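Local coordinates for assembly chaperone of ribosomal protein L4 (Acl4) (PDB 5TQB) that probably acts as a dedicated chaperone that binds ribosomal protein L4 and accompanies it until its assembly into the ribosome, at residues Glu86-Leu91 with Ala110-Ala115. Residues are numbered along the deposited sequence; the frame is centred on the assembly and turned at random.
Sequences EKFLWL and ATVLRA
Phe88 meets Val112 where helix 86-94 packs on helix 100-125. The closest approach is from CE2 of Phe88, 3.9 Å from CG2 of Val112. The methyl comes at the ring obliquely, and the two side chains cross at about a right angle. With CG of Phe88 anti to the carbonyl carbon (chi1 -61°), the ring reaches across to this methyl. Lys87 CG lies over one of its faces, offset toward the rim. Leu89 gives up the most surface to the contact, though its nearest approach is wider. Its CD1 lies 4.5 Å from CD1 of Leu113, so the two leucines meet methyl to methyl. No hydrogen bond joins the segments, and the buried surface is small, 132 Å².

The chain is an all-helical repeat protein with a predicted tetratricopeptide repeat at residues 42-75. The contact joins the short helix 86-94 to the much longer helix 100-125. Pro85 packs on Val112 and Leu113, and Thr148 of helix 131-156 touches both Leu89 and Leu113. Trp90 stacks with Tyr65, and both Trp90 and Leu89 meet aromatic side chains of the other protein's chain.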
ATOM      1  N   GLU B  86      15.358  13.980   3.011  1.00 59.94           N
ATOM      2  CA  GLU B  86      15.037  12.566   3.190  1.00 61.47           C
ATOM      3  C   GLU B  86      15.992  11.870   4.153  1.00 59.84           C
ATOM      4  O   GLU B  86      15.564  11.078   4.999  1.00 56.31           O
ATOM      5  CB  GLU B  86      15.057  11.859   1.828  1.00 70.07           C
ATOM      6  CG  GLU B  86      14.758  10.365   1.870  1.00 74.28           C
ATOM      7  CD  GLU B  86      14.956   9.679   0.524  1.00 78.78           C
ATOM      8  OE1 GLU B  86      14.857  10.364  -0.516  1.00 83.36           O
ATOM      9  OE2 GLU B  86      15.220   8.455   0.510  1.00 77.37           O
ATOM     10  N   LYS B  87      17.281  12.169   4.026  1.00 59.02           N
ATOM     11  CA  LYS B  87      18.298  11.531   4.861  1.00 59.36           C
ATOM     12  C   LYS B  87      18.114  11.810   6.360  1.00 57.53           C
ATOM     13  O   LYS B  87      18.423  10.957   7.194  1.00 60.34           O
ATOM     14  CB  LYS B  87      19.701  11.953   4.414  1.00 60.76           C
ATOM     15  CG  LYS B  87      19.941  13.454   4.391  1.00 63.99           C
ATOM     16  CD  LYS B  87      21.290  13.778   3.754  1.00 70.73           C
ATOM     17  CE  LYS B  87      21.541  15.276   3.661  1.00 73.95           C
ATOM     18  NZ  LYS B  87      20.686  15.945   2.637  1.00 75.53           N
ATOM     19  N   PHE B  88      17.621  12.997   6.705  1.00 54.09           N
ATOM     20  CA  PHE B  88      17.391  13.333   8.108  1.00 57.58           C
ATOM     21  C   PHE B  88      16.247  12.499   8.663  1.00 57.11           C
ATOM     22  O   PHE B  88      16.318  11.995   9.784  1.00 57.60           O
ATOM     23  CB  PHE B  88      17.072  14.822   8.270  1.00 59.66           C
ATOM     24  CG  PHE B  88      18.176  15.730   7.817  1.00 61.34           C
ATOM     25  CD1 PHE B  88      19.297  15.923   8.603  1.00 63.17           C
ATOM     26  CD2 PHE B  88      18.091  16.391   6.606  1.00 62.18           C
ATOM     27  CE1 PHE B  88      20.318  16.759   8.187  1.00 64.95           C
ATOM     28  CE2 PHE B  88      19.106  17.230   6.184  1.00 63.71           C
ATOM     29  CZ  PHE B  88      20.220  17.414   6.978  1.00 64.42           C
ATOM     30  N   LEU B  89      15.198  12.349   7.859  1.00 57.19           N
ATOM     31  CA  LEU B  89      13.991  11.652   8.283  1.00 55.64           C
ATOM     32  C   LEU B  89      14.257  10.165   8.463  1.00 56.11           C
ATOM     33  O   LEU B  89      13.720   9.540   9.381  1.00 54.45           O
ATOM     34  CB  LEU B  89      12.859  11.876   7.275  1.00 51.89           C
ATOM     35  CG  LEU B  89      12.588  13.339   6.903  1.00 52.88           C
ATOM     36  CD1 LEU B  89      11.443  13.442   5.904  1.00 53.57           C
ATOM     37  CD2 LEU B  89      12.296  14.192   8.132  1.00 54.19           C
ATOM     38  N   TRP B  90      15.091   9.597   7.594  1.00 54.53           N
ATOM     39  CA  TRP B  90      15.428   8.182   7.703  1.00 54.19           C
ATOM     40  C   TRP B  90      16.288   7.896   8.923  1.00 52.42           C
ATOM     41  O   TRP B  90      16.140   6.851   9.552  1.00 49.20           O
ATOM     42  CB  TRP B  90      16.137   7.681   6.443  1.00 56.54           C
ATOM     43  CG  TRP B  90      15.188   7.143   5.420  1.00 59.50           C
ATOM     44  CD1 TRP B  90      14.909   7.680   4.199  1.00 58.88           C
ATOM     45  CD2 TRP B  90      14.374   5.971   5.537  1.00 61.24           C
ATOM     46  NE1 TRP B  90      13.978   6.912   3.546  1.00 59.87           N
ATOM     47  CE2 TRP B  90      13.635   5.855   4.344  1.00 59.99           C
ATOM     48  CE3 TRP B  90      14.203   5.004   6.534  1.00 61.45           C
ATOM     49  CZ2 TRP B  90      12.736   4.815   4.120  1.00 61.65           C
ATOM     50  CZ3 TRP B  90      13.311   3.967   6.307  1.00 61.93           C
ATOM     51  CH2 TRP B  90      12.590   3.882   5.109  1.00 60.54           C
ATOM     52  N   LEU B  91      17.198   8.812   9.247  1.00 55.71           N
ATOM     53  CA  LEU B  91      18.063   8.648  10.412  1.00 54.12           C
ATOM     54  C   LEU B  91      17.248   8.675  11.698  1.00 53.41           C
ATOM     55  O   LEU B  91      17.606   8.021  12.682  1.00 52.87           O
ATOM     56  CB  LEU B  91      19.130   9.738  10.450  1.00 54.10           C
ATOM     57  CG  LEU B  91      20.319   9.523   9.512  1.00 56.60           C
ATOM     58  CD1 LEU B  91      21.103  10.809   9.360  1.00 59.38           C
ATOM     59  CD2 LEU B  91      21.218   8.409  10.034  1.00 55.78           C
ATOM     60  N   ALA B 110      12.445  18.678   9.318  1.00 60.57           N
ATOM     61  CA  ALA B 110      11.350  19.632   9.217  1.00 63.77           C
ATOM     62  C   ALA B 110      11.879  21.020   8.853  1.00 64.82           C
ATOM     63  O   ALA B 110      11.277  21.725   8.042  1.00 65.37           O
ATOM     64  CB  ALA B 110      10.571  19.684  10.521  1.00 64.35           C
ATOM     65  N   THR B 111      13.009  21.400   9.446  1.00 65.59           N
ATOM     66  CA  THR B 111      13.626  22.700   9.179  1.00 68.89           C
ATOM     67  C   THR B 111      13.957  22.860   7.695  1.00 67.40           C
ATOM     68  O   THR B 111      13.660  23.892   7.094  1.00 65.41           O
ATOM     69  CB  THR B 111      14.920  22.896  10.001  1.00 69.52           C
ATOM     70  OG1 THR B 111      14.617  22.832  11.398  1.00 70.98           O
ATOM     71  CG2 THR B 111      15.564  24.244   9.701  1.00 70.09           C
ATOM     72  N   VAL B 112      14.573  21.834   7.113  1.00 66.38           N
ATOM     73  CA  VAL B 112      14.924  21.855   5.697  1.00 65.58           C
ATOM     74  C   VAL B 112      13.667  21.960   4.844  1.00 64.73           C
ATOM     75  O   VAL B 112      13.608  22.762   3.916  1.00 66.07           O
ATOM     76  CB  VAL B 112      15.714  20.595   5.297  1.00 63.52           C
ATOM     77  CG1 VAL B 112      15.985  20.571   3.794  1.00 61.26           C
ATOM     78  CG2 VAL B 112      17.024  20.531   6.068  1.00 64.31           C
ATOM     79  N   LEU B 113      12.664  21.150   5.167  1.00 63.25           N
ATOM     80  CA  LEU B 113      11.401  21.162   4.434  1.00 64.74           C
ATOM     81  C   LEU B 113      10.712  22.525   4.485  1.00 66.50           C
ATOM     82  O   LEU B 113      10.247  23.023   3.462  1.00 69.40           O
ATOM     83  CB  LEU B 113      10.454  20.090   4.981  1.00 64.27           C
ATOM     84  CG  LEU B 113      10.784  18.643   4.614  1.00 63.80           C
ATOM     85  CD1 LEU B 113       9.976  17.673   5.475  1.00 65.45           C
ATOM     86  CD2 LEU B 113      10.538  18.388   3.135  1.00 60.71           C
ATOM     87  N   ARG B 114      10.642  23.126   5.670  1.00 65.98           N
ATOM     88  CA  ARG B 114       9.974  24.417   5.820  1.00 68.50           C
ATOM     89  C   ARG B 114      10.635  25.513   4.988  1.00 70.07           C
ATOM     90  O   ARG B 114       9.949  26.378   4.439  1.00 70.57           O
ATOM     91  CB  ARG B 114       9.928  24.837   7.287  1.00 71.47           C
ATOM     92  CG  ARG B 114       8.575  24.622   7.931  1.00 74.09           C
ATOM     93  CD  ARG B 114       8.552  25.179   9.332  1.00 77.18           C
ATOM     94  NE  ARG B 114       9.368  24.390  10.251  1.00 76.56           N
ATOM     95  CZ  ARG B 114       8.892  23.529  11.144  1.00 72.46           C
ATOM     96  NH1 ARG B 114       7.584  23.325  11.265  1.00 71.47           N
ATOM     97  NH2 ARG B 114       9.732  22.869  11.927  1.00 71.72           N
ATOM     98  N   ALA B 115      11.962  25.470   4.896  1.00 69.80           N
ATOM     99  CA  ALA B 115      12.709  26.438   4.095  1.00 70.04           C
ATOM    100  C   ALA B 115      12.436  26.241   2.603  1.00 70.96           C
ATOM    101  O   ALA B 115      12.270  27.207   1.863  1.00 70.54           O
ATOM    102  CB  ALA B 115      14.195  26.323   4.381  1.00 68.78           C
TER